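Local coordinates for protein putative citrate lyase, alfa subunit (Streptococcus mutans, PDB 2HJ0) that is of unknown function but belongs to the family of citrate lyase alpha subunits (CitF), large alpha/beta proteins, at residues N4-D9 with N380-V385; S437-V442 with P451-L456. One frame throughout, in Å; residues are numbered along the deposited sequence.

Contact 1: residues N4-D9 with N380-V385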
loop_
_atom_site.group_PDB
_atom_site.type_symbol
_atom_site.label_atom_id
_atom_site.label_comp_id
_atom_site.label_asym_id
_atom_site.label_seq_id
_atom_site.Cartn_x
_atom_site.Cartn_y
_atom_site.Cartn_z
ATOM N N ASN A 4 21.328 -34.821 -4.303
ATOM C CA ASN A 4 20.202 -34.199 -5.001
ATOM C C ASN A 4 20.585 -33.701 -6.405
ATOM O O ASN A 4 21.581 -34.153 -6.987
ATOM C CB ASN A 4 19.618 -33.042 -4.155
ATOM C CG ASN A 4 20.695 -32.159 -3.512
ATOM O OD1 ASN A 4 21.415 -31.417 -4.196
ATOM N ND2 ASN A 4 20.800 -32.237 -2.183
ATOM N N LYS A 5 19.783 -32.781 -6.940
ATOM C CA LYS A 5 20.000 -32.211 -8.274
ATOM C C LYS A 5 21.488 -31.929 -8.546
ATOM O O LYS A 5 22.150 -32.685 -9.261
ATOM C CB LYS A 5 19.169 -30.919 -8.433
ATOM C CG LYS A 5 17.895 -30.892 -7.577
ATOM C CD LYS A 5 16.838 -29.934 -8.116
ATOM C CE LYS A 5 16.072 -30.534 -9.293
ATOM N NZ LYS A 5 14.862 -29.725 -9.623
ATOM N N LEU A 6 22.003 -30.846 -7.972
ATOM C CA LEU A 6 23.404 -30.465 -8.134
ATOM C C LEU A 6 24.289 -31.310 -7.223
ATOM O O LEU A 6 23.793 -32.138 -6.457
ATOM C CB LEU A 6 23.586 -28.990 -7.784
ATOM C CG LEU A 6 22.962 -27.952 -8.718
ATOM C CD1 LEU A 6 22.574 -26.723 -7.922
ATOM C CD2 LEU A 6 23.950 -27.613 -9.844
ATOM N N GLY A 7 25.599 -31.085 -7.300
ATOM C CA GLY A 7 26.534 -31.826 -6.467
ATOM C C GLY A 7 26.585 -31.278 -5.052
ATOM O O GLY A 7 27.665 -30.992 -4.530
ATOM N N ARG A 8 25.412 -31.141 -4.432
ATOM C CA ARG A 8 25.297 -30.611 -3.071
ATOM C C ARG A 8 25.098 -31.703 -2.016
ATOM O O ARG A 8 24.349 -32.653 -2.225
ATOM C CB ARG A 8 24.133 -29.613 -2.994
ATOM C CG ARG A 8 24.033 -28.647 -4.173
ATOM C CD ARG A 8 25.380 -28.095 -4.557
ATOM N NE ARG A 8 26.045 -27.466 -3.425
ATOM C CZ ARG A 8 27.304 -27.050 -3.451
ATOM N NH1 ARG A 8 27.842 -26.484 -2.379
ATOM N NH2 ARG A 8 28.023 -27.208 -4.557
ATOM N N ASP A 9 25.765 -31.553 -0.878
ATOM C CA ASP A 9 25.651 -32.529 0.196
ATOM C C ASP A 9 24.691 -32.032 1.284
ATOM O O ASP A 9 25.105 -31.691 2.389
ATOM C CB ASP A 9 27.041 -32.806 0.789
ATOM C CG ASP A 9 27.102 -34.116 1.567
ATOM O OD1 ASP A 9 26.454 -34.214 2.636
ATOM O OD2 ASP A 9 27.799 -35.053 1.103
ATOM N N ASN A 380 29.654 -25.263 -13.740
ATOM C CA ASN A 380 28.248 -25.557 -13.966
ATOM C C ASN A 380 27.462 -24.257 -13.964
ATOM O O ASN A 380 26.229 -24.253 -13.996
ATOM C CB ASN A 380 27.721 -26.494 -12.885
ATOM C CG ASN A 380 27.900 -27.957 -13.257
ATOM O OD1 ASN A 380 28.931 -28.344 -13.826
ATOM N ND2 ASN A 380 26.903 -28.779 -12.932
ATOM N N PHE A 381 28.206 -23.158 -13.935
ATOM C CA PHE A 381 27.646 -21.824 -13.916
ATOM C C PHE A 381 26.967 -21.436 -12.604
ATOM O O PHE A 381 26.264 -20.425 -12.539
ATOM C CB PHE A 381 26.705 -21.648 -15.110
ATOM C CG PHE A 381 27.429 -21.380 -16.403
ATOM C CD1 PHE A 381 27.778 -20.076 -16.765
ATOM C CD2 PHE A 381 27.819 -22.433 -17.232
ATOM C CE1 PHE A 381 28.512 -19.815 -17.934
ATOM C CE2 PHE A 381 28.556 -22.188 -18.406
ATOM C CZ PHE A 381 28.902 -20.873 -18.756
ATOM N N ASN A 382 27.193 -22.226 -11.557
ATOM C CA ASN A 382 26.610 -21.923 -10.258
ATOM C C ASN A 382 27.394 -20.769 -9.672
ATOM O O ASN A 382 28.615 -20.725 -9.789
ATOM C CB ASN A 382 26.693 -23.121 -9.311
ATOM C CG ASN A 382 25.807 -24.260 -9.743
ATOM O OD1 ASN A 382 24.729 -24.040 -10.286
ATOM N ND2 ASN A 382 26.245 -25.485 -9.494
ATOM N N VAL A 383 26.695 -19.841 -9.034
ATOM C CA VAL A 383 27.349 -18.679 -8.455
ATOM C C VAL A 383 27.272 -18.661 -6.930
ATOM O O VAL A 383 26.229 -18.972 -6.351
ATOM C CB VAL A 383 26.721 -17.377 -8.999
ATOM C CG1 VAL A 383 27.481 -16.183 -8.473
ATOM C CG2 VAL A 383 26.724 -17.383 -10.523
ATOM N N ASN A 384 28.386 -18.291 -6.295
ATOM C CA ASN A 384 28.486 -18.194 -4.837
ATOM C C ASN A 384 28.773 -16.766 -4.417
ATOM O O ASN A 384 29.743 -16.160 -4.862
ATOM C CB ASN A 384 29.599 -19.116 -4.302
ATOM C CG ASN A 384 29.927 -18.867 -2.817
ATOM O OD1 ASN A 384 29.040 -18.681 -1.976
ATOM N ND2 ASN A 384 31.206 -18.889 -2.500
ATOM N N VAL A 385 27.905 -16.229 -3.572
ATOM C CA VAL A 385 28.064 -14.872 -3.060
ATOM C C VAL A 385 27.940 -14.878 -1.528
ATOM O O VAL A 385 27.836 -13.822 -0.906
ATOM C CB VAL A 385 27.002 -13.918 -3.654
ATOM C CG1 VAL A 385 27.295 -13.662 -5.123
ATOM C CG2 VAL A 385 25.618 -14.521 -3.489
#

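Contact 2: residues S437-V442 with P451-L456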
loop_
_atom_site.group_PDB
_atom_site.type_symbol
_atom_site.label_atom_id
_atom_site.label_comp_id
_atom_site.label_asym_id
_atom_site.label_seq_id
_atom_site.Cartn_x
_atom_site.Cartn_y
_atom_site.Cartn_z
ATOM N N SER A 437 20.433 -20.128 -14.185
ATOM C CA SER A 437 19.964 -18.741 -14.154
ATOM C C SER A 437 21.032 -17.791 -14.688
ATOM O O SER A 437 20.776 -16.608 -14.911
ATOM C CB SER A 437 19.603 -18.308 -12.722
ATOM O OG SER A 437 18.333 -18.771 -12.325
ATOM N N VAL A 438 22.241 -18.308 -14.864
ATOM C CA VAL A 438 23.338 -17.498 -15.357
ATOM C C VAL A 438 23.461 -17.736 -16.853
ATOM O O VAL A 438 23.671 -18.861 -17.300
ATOM C CB VAL A 438 24.642 -17.865 -14.644
ATOM C CG1 VAL A 438 25.765 -16.978 -15.133
ATOM C CG2 VAL A 438 24.449 -17.719 -13.134
ATOM N N ASP A 439 23.312 -16.664 -17.623
ATOM C CA ASP A 439 23.373 -16.746 -19.072
ATOM C C ASP A 439 24.743 -16.468 -19.656
ATOM O O ASP A 439 25.239 -17.231 -20.489
ATOM C CB ASP A 439 22.362 -15.785 -19.682
ATOM C CG ASP A 439 20.939 -16.124 -19.292
ATOM O OD1 ASP A 439 20.520 -17.264 -19.569
ATOM O OD2 ASP A 439 20.238 -15.257 -18.707
ATOM N N VAL A 440 25.354 -15.374 -19.231
ATOM C CA VAL A 440 26.659 -15.001 -19.745
ATOM C C VAL A 440 27.586 -14.567 -18.639
ATOM O O VAL A 440 27.208 -13.796 -17.758
ATOM C CB VAL A 440 26.555 -13.831 -20.745
ATOM C CG1 VAL A 440 27.935 -13.547 -21.339
ATOM C CG2 VAL A 440 25.534 -14.148 -21.826
ATOM N N VAL A 441 28.809 -15.064 -18.700
ATOM C CA VAL A 441 29.823 -14.732 -17.719
ATOM C C VAL A 441 30.868 -13.853 -18.417
ATOM O O VAL A 441 31.289 -14.149 -19.534
ATOM C CB VAL A 441 30.479 -16.022 -17.162
ATOM C CG1 VAL A 441 31.719 -15.686 -16.356
ATOM C CG2 VAL A 441 29.491 -16.767 -16.298
ATOM N N VAL A 442 31.267 -12.763 -17.766
ATOM C CA VAL A 442 32.250 -11.850 -18.341
ATOM C C VAL A 442 33.478 -11.700 -17.435
ATOM O O VAL A 442 33.345 -11.454 -16.237
ATOM C CB VAL A 442 31.626 -10.453 -18.574
ATOM C CG1 VAL A 442 32.628 -9.526 -19.244
ATOM C CG2 VAL A 442 30.372 -10.583 -19.421
ATOM N N PRO A 451 25.935 -22.729 -22.397
ATOM C CA PRO A 451 25.413 -23.542 -23.501
ATOM C C PRO A 451 23.915 -23.782 -23.370
ATOM O O PRO A 451 23.251 -24.242 -24.302
ATOM C CB PRO A 451 26.218 -24.832 -23.384
ATOM C CG PRO A 451 26.477 -24.927 -21.918
ATOM C CD PRO A 451 26.887 -23.507 -21.586
ATOM N N ASN A 452 23.392 -23.461 -22.195
ATOM C CA ASN A 452 21.984 -23.627 -21.922
ATOM C C ASN A 452 21.220 -22.555 -22.687
ATOM O O ASN A 452 19.994 -22.579 -22.760
ATOM C CB ASN A 452 21.745 -23.487 -20.428
ATOM C CG ASN A 452 20.435 -24.076 -20.005
ATOM O OD1 ASN A 452 20.190 -25.274 -20.201
ATOM N ND2 ASN A 452 19.572 -23.244 -19.417
ATOM N N ARG A 453 21.959 -21.606 -23.251
ATOM C CA ARG A 453 21.357 -20.526 -24.026
ATOM C C ARG A 453 21.863 -20.580 -25.467
ATOM O O ARG A 453 22.608 -19.704 -25.912
ATOM C CB ARG A 453 21.702 -19.155 -23.423
ATOM C CG ARG A 453 21.052 -18.841 -22.096
ATOM C CD ARG A 453 19.548 -18.837 -22.202
ATOM N NE ARG A 453 19.036 -17.816 -23.110
ATOM C CZ ARG A 453 18.758 -16.564 -22.763
ATOM N NH1 ARG A 453 18.944 -16.167 -21.506
ATOM N NH2 ARG A 453 18.283 -15.717 -23.678
ATOM N N PRO A 454 21.461 -21.613 -26.220
ATOM C CA PRO A 454 21.910 -21.727 -27.609
ATOM C C PRO A 454 21.493 -20.530 -28.465
ATOM O O PRO A 454 22.146 -20.208 -29.459
ATOM C CB PRO A 454 21.269 -23.031 -28.068
ATOM C CG PRO A 454 20.014 -23.069 -27.282
ATOM C CD PRO A 454 20.472 -22.657 -25.907
ATOM N N ASP A 455 20.410 -19.862 -28.086
ATOM C CA ASP A 455 19.972 -18.714 -28.866
ATOM C C ASP A 455 20.965 -17.556 -28.720
ATOM O O ASP A 455 21.064 -16.694 -29.598
ATOM C CB ASP A 455 18.596 -18.245 -28.419
ATOM C CG ASP A 455 18.610 -17.698 -27.018
ATOM O OD1 ASP A 455 17.921 -16.692 -26.764
ATOM O OD2 ASP A 455 19.312 -18.276 -26.163
ATOM N N LEU A 456 21.700 -17.536 -27.612
ATOM C CA LEU A 456 22.660 -16.464 -27.374
ATOM C C LEU A 456 23.999 -16.755 -28.044
ATOM O O LEU A 456 24.676 -15.846 -28.541
ATOM C CB LEU A 456 22.832 -16.232 -25.865
ATOM C CG LEU A 456 22.017 -15.079 -25.269
ATOM C CD1 LEU A 456 20.617 -15.077 -25.817
ATOM C CD2 LEU A 456 22.004 -15.190 -23.756
#

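Contact 1: residues N4-D9 with N380-V385
Leu6 and Asn382 approach each other from opposite directions, the leucine coming from the N-terminal loop and the amide from the turn that leads into strand 383-384. In both residues CB is directed at the facing segment. CD2 of Leu6 is the branch that does most of the touching. It lies 3.1 Å from ND2 of Asn382 and also near the oxygen of the same amide, with Leu6 CD2 3.7 Å from Asn382 OD1. The second methyl is set further back, Leu6 CD1 being 4.2 Å from Asn382 OD1. At 2.7 Å resolution the shortest of these separations should not be read closely. The orientation of Asn382 follows from a first torsion that puts CG anti to its own carbonyl carbon (chi1 -68°), which carries the amide out toward the leucine. The polar atoms of that amide are satisfied elsewhere: OD1 accepts a hydrogen bond from the backbone N of Gly435, and ND2 bonds to a residue flanking the segment, so the leucine packs against a group already fixed by its own partners. Strands 376-377 and 383-384 form a small beta-hairpin, and residues 380-382 belong to its connecting loop. Within that loop Asp378 OD1 receives the backbone N of Asn380, an Asx turn, as well as that of Asn382. Asn380 adds a peripheral contact, its ND2 lying 4.4 Å from Leu6 CD2. On the other side, Gly7 is the centre of an inverse gamma turn, whose weak bond runs 2.8 Å from Arg8 N to Leu6 O. Arg8, the last residue of the turn, is buried and makes a salt bridge with Asp506 on strand 504-511.

Contact 2: residues S437-V442 with P451-L456
Arg453 reaches across to Asp439 from the residue just ahead of helix 454-459, where it occupies the N-cap position. Its CB is directed at segment 437-442, and the aliphatic part of the chain meets the aspartate first, CG and CD running alongside Asp439 OD1. Bends at chi2 (-61°) and chi3 (-62°) then fold the chain back, so that the guanidinium stays beside this oxygen instead of extending past it. At NE the side chain turns to its own segment, with Arg453 NE donating to Asp455 OD2 at 3.1 Å. Arg453 NH2 completes the side-on, two-nitrogen grip through an almost straight bond of 3.3 Å to Asp455 OD1, and each carboxylate oxygen uses its syn lone pair. NH2 has a further partner in the hydroxyl of Tyr269. The remaining nitrogen closes the contact: Arg453 NH1 donates to Asp439 OD1 at 2.7 Å, meeting it from well above the carboxylate plane, the two flat groups standing 89° apart. NH1 also bonds to Lys408 O, while Asp439 OD2 is held by the backbone N of Ser410 on the neighbouring strand 409-413. Leu456, in the first turn of the helix, covers one face of the guanidinium, its CD2 3.6 Å above the centre, and the same methyl packs 4.2 Å from Val440 CG2. The unit is a beta-hairpin followed by a helix, 440-442 pairing antiparallel with 447-449 before the chain enters 454-459. One guanidinium serves two aspartates, the buried Asp439 and the partly exposed Asp455; its charge is therefore probably more than balanced by them, and its proximity would tend to keep both carboxylates ionised.

In the fold
Contact 1 is the more peripheral in burial, with an exposed asparagine among its touching residues, whereas contact 2 is largely buried, although its centre lies slightly further from that of the chain. They share no helix or strand: contact 1 brings the N-terminal loop to a hairpin 371 residues later, while contact 2 joins a strand of the nine-stranded mixed sheet to the start of the helix that follows its hairpin, nine residues on. The first is apolar packing on an amide, the second a charged network backed by a leucine. Their centres are about 16 Å apart, and they meet through Phe381, packed on Val441 and Pro451, and Val383, packed on Val438.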